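PDB 3O74: fructose transport system repressor FruR from Pseudomonas putida, which probably binds specific DNA sites to repress or activate transcription, with fructose 1-phosphate as its preferred effector. Local coordinates for residues D104-A113 / V134-A145. Sequence-based numbering, arbitrary orientation.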
# COMPACT_ATOMS: atom_id res chain seq x y z
N ASP B 104 14.28 7.04 -14.62
CA ASP B 104 14.72 5.71 -14.20
C ASP B 104 16.10 5.29 -14.70
O ASP B 104 16.86 4.67 -13.96
CB ASP B 104 13.69 4.66 -14.60
CG ASP B 104 12.44 4.72 -13.75
OD1 ASP B 104 12.48 5.35 -12.67
OD2 ASP B 104 11.42 4.14 -14.17
N ARG B 105 16.42 5.62 -15.94
CA ARG B 105 17.69 5.19 -16.51
C ARG B 105 18.86 5.75 -15.71
O ARG B 105 19.78 5.01 -15.34
CB ARG B 105 17.80 5.60 -17.97
CG ARG B 105 19.04 5.09 -18.66
CD ARG B 105 19.04 5.42 -20.15
NE ARG B 105 19.09 4.22 -20.97
CZ ARG B 105 20.21 3.65 -21.38
NH1 ARG B 105 21.39 4.17 -21.05
NH2 ARG B 105 20.14 2.55 -22.13
N ASP B 106 18.83 7.05 -15.44
CA ASP B 106 19.89 7.69 -14.68
C ASP B 106 19.91 7.22 -13.23
O ASP B 106 20.97 7.12 -12.62
CB ASP B 106 19.75 9.21 -14.73
CG ASP B 106 20.91 9.93 -14.06
OD1 ASP B 106 22.04 9.84 -14.58
OD2 ASP B 106 20.69 10.57 -13.01
N ALA B 107 18.73 6.94 -12.68
CA ALA B 107 18.63 6.45 -11.32
C ALA B 107 19.30 5.09 -11.22
O ALA B 107 20.00 4.80 -10.24
CB ALA B 107 17.18 6.36 -10.90
N SER B 108 19.09 4.27 -12.24
CA SER B 108 19.65 2.93 -12.29
C SER B 108 21.16 2.96 -12.46
O SER B 108 21.89 2.14 -11.90
CB SER B 108 19.01 2.14 -13.43
OG SER B 108 19.40 0.79 -13.39
N ARG B 109 21.64 3.92 -13.25
CA ARG B 109 23.07 4.03 -13.47
C ARG B 109 23.78 4.38 -12.16
O ARG B 109 24.79 3.76 -11.81
CB ARG B 109 23.38 5.09 -14.53
CG ARG B 109 24.66 4.80 -15.31
CD ARG B 109 25.36 6.08 -15.76
NE ARG B 109 26.03 6.74 -14.65
CZ ARG B 109 25.55 7.82 -14.03
NH1 ARG B 109 24.41 8.36 -14.43
NH2 ARG B 109 26.23 8.36 -13.02
N GLN B 110 23.26 5.37 -11.45
CA GLN B 110 23.83 5.77 -10.17
C GLN B 110 23.74 4.65 -9.15
O GLN B 110 24.67 4.43 -8.37
CB GLN B 110 23.10 7.00 -9.62
CG GLN B 110 23.34 8.28 -10.38
CD GLN B 110 22.87 9.49 -9.59
OE1 GLN B 110 23.22 9.65 -8.42
NE2 GLN B 110 22.08 10.35 -10.23
N LEU B 111 22.61 3.94 -9.14
CA LEU B 111 22.39 2.86 -8.20
C LEU B 111 23.45 1.78 -8.36
O LEU B 111 24.09 1.36 -7.39
CB LEU B 111 20.99 2.28 -8.37
CG LEU B 111 20.45 1.33 -7.30
CD1 LEU B 111 20.56 1.96 -5.91
CD2 LEU B 111 19.02 0.94 -7.60
N ALA B 112 23.66 1.34 -9.60
CA ALA B 112 24.65 0.30 -9.89
C ALA B 112 26.06 0.79 -9.59
O ALA B 112 26.87 0.06 -9.01
CB ALA B 112 24.53 -0.16 -11.33
N ALA B 113 26.35 2.02 -9.98
CA ALA B 113 27.67 2.61 -9.75
C ALA B 113 28.00 2.67 -8.26
O ALA B 113 29.15 2.54 -7.86
CB ALA B 113 27.75 3.99 -10.38
N VAL B 134 9.69 0.93 -18.83
CA VAL B 134 10.26 1.18 -17.52
C VAL B 134 11.37 0.18 -17.19
O VAL B 134 12.41 0.54 -16.64
CB VAL B 134 9.17 1.20 -16.41
CG1 VAL B 134 8.51 -0.17 -16.26
CG2 VAL B 134 9.76 1.67 -15.09
N SER B 135 11.15 -1.08 -17.56
CA SER B 135 12.13 -2.13 -17.32
C SER B 135 13.36 -1.98 -18.21
O SER B 135 14.48 -2.22 -17.78
CB SER B 135 11.50 -3.51 -17.53
OG SER B 135 10.43 -3.73 -16.63
N GLN B 136 13.13 -1.59 -19.46
CA GLN B 136 14.24 -1.39 -20.40
C GLN B 136 15.12 -0.25 -19.94
O GLN B 136 16.34 -0.30 -20.07
CB GLN B 136 13.71 -1.11 -21.80
CG GLN B 136 12.91 -2.25 -22.40
CD GLN B 136 12.57 -2.02 -23.85
OE1 GLN B 136 11.46 -2.33 -24.29
NE2 GLN B 136 13.51 -1.46 -24.60
N ALA B 137 14.50 0.79 -19.40
CA ALA B 137 15.23 1.95 -18.90
C ALA B 137 16.14 1.56 -17.74
O ALA B 137 17.31 1.93 -17.71
CB ALA B 137 14.26 3.05 -18.47
N ARG B 138 15.60 0.81 -16.79
CA ARG B 138 16.36 0.42 -15.61
C ARG B 138 17.47 -0.58 -15.94
O ARG B 138 18.58 -0.48 -15.43
CB ARG B 138 15.41 -0.09 -14.52
CG ARG B 138 14.38 0.96 -14.09
CD ARG B 138 13.30 0.43 -13.15
NE ARG B 138 12.28 1.45 -12.90
CZ ARG B 138 11.22 1.28 -12.12
NH1 ARG B 138 11.02 0.13 -11.50
NH2 ARG B 138 10.35 2.27 -11.96
N ALA B 139 17.18 -1.53 -16.82
CA ALA B 139 18.21 -2.45 -17.30
C ALA B 139 19.25 -1.68 -18.11
O ALA B 139 20.44 -2.00 -18.09
CB ALA B 139 17.59 -3.55 -18.14
N GLY B 140 18.79 -0.65 -18.83
CA GLY B 140 19.67 0.16 -19.65
C GLY B 140 20.67 0.95 -18.83
O GLY B 140 21.86 0.98 -19.15
N GLY B 141 20.19 1.59 -17.77
CA GLY B 141 21.06 2.34 -16.88
C GLY B 141 22.05 1.44 -16.18
O GLY B 141 23.21 1.81 -15.98
N PHE B 142 21.59 0.26 -15.80
CA PHE B 142 22.44 -0.75 -15.18
C PHE B 142 23.61 -1.14 -16.09
O PHE B 142 24.76 -1.18 -15.65
CB PHE B 142 21.61 -1.98 -14.79
CG PHE B 142 22.42 -3.14 -14.28
CD1 PHE B 142 22.77 -3.22 -12.95
CD2 PHE B 142 22.79 -4.16 -15.13
CE1 PHE B 142 23.51 -4.29 -12.47
CE2 PHE B 142 23.52 -5.24 -14.66
CZ PHE B 142 23.88 -5.30 -13.33
N ASP B 143 23.32 -1.40 -17.36
CA ASP B 143 24.37 -1.73 -18.33
C ASP B 143 25.35 -0.58 -18.49
O ASP B 143 26.56 -0.79 -18.55
CB ASP B 143 23.77 -2.08 -19.69
CG ASP B 143 23.00 -3.38 -19.67
OD1 ASP B 143 23.16 -4.16 -18.71
OD2 ASP B 143 22.23 -3.63 -20.63
N GLU B 144 24.82 0.63 -18.58
CA GLU B 144 25.63 1.83 -18.79
C GLU B 144 26.70 1.99 -17.72
O GLU B 144 27.82 2.41 -18.02
CB GLU B 144 24.73 3.07 -18.84
CG GLU B 144 25.44 4.37 -18.51
CD GLU B 144 25.90 5.13 -19.73
OE1 GLU B 144 25.28 4.99 -20.80
OE2 GLU B 144 26.88 5.90 -19.61
N ALA B 145 26.36 1.67 -16.48
CA ALA B 145 27.31 1.79 -15.37
C ALA B 145 28.33 0.66 -15.39
O ALA B 145 29.34 0.71 -14.67
CB ALA B 145 26.57 1.81 -14.04
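Gly141 lies almost against the backbone of Arg105 and Arg109, and at this glycine helices 104-116 and 133-144 close to 6.9 Å between segment axes, crossing at -40°. Three CA-H...O contacts line the crossing: Gly141 CA to Arg105 O (3.3 Å), Arg109 CA to Gly141 O (3.4 Å) and Arg105 CA to Ala137 O. With no side chain on Gly141, its CA lies directly against the first turns of helix 104-116, as in other glycine-mediated helix pairs.

Among the polar side chains, Ser108 turns OG anti to its own backbone N (chi1 -172°), which brings it to a lone pair of Arg138 O at 2.5 Å; that carbonyl also accepts the helical bond from Phe142 N and thus serves two donors. At the N-terminal end of helix 104-116, Asp104 forms a salt bridge with the extended Arg138, OD2 receiving NH2 and, more weakly, NE, each at 3.1 Å. The oxygen lies at the guanidinium edge but is approached from above the carboxylate plane. Asp104 OD1 is held by Arg263, so the carboxylate is shared by two arginines, and would probably offset the repulsion between their close guanidinium groups.

On the outer side, Arg105 is a knob among Ala137, Gly140, Gly141 and Glu144, one guanidinium face over the Gly140 backbone; its salt bridge to the poorly ordered Glu144 is long. Toward the C-terminal ends of the two segments the contact turns apolar, where Ala112 CB meets Phe142 CD1 and Ala145 CB, both at 3.9 Å.

The pair packs neighbouring helices of one lobe of the LacI-type sugar-binding fold: Leu111, Ser108 and Arg138 reach Phe214 on strand 210-214, while Phe142 rests on Ile123 and Leu125 of strand 122-128, which links the two helices in sequence.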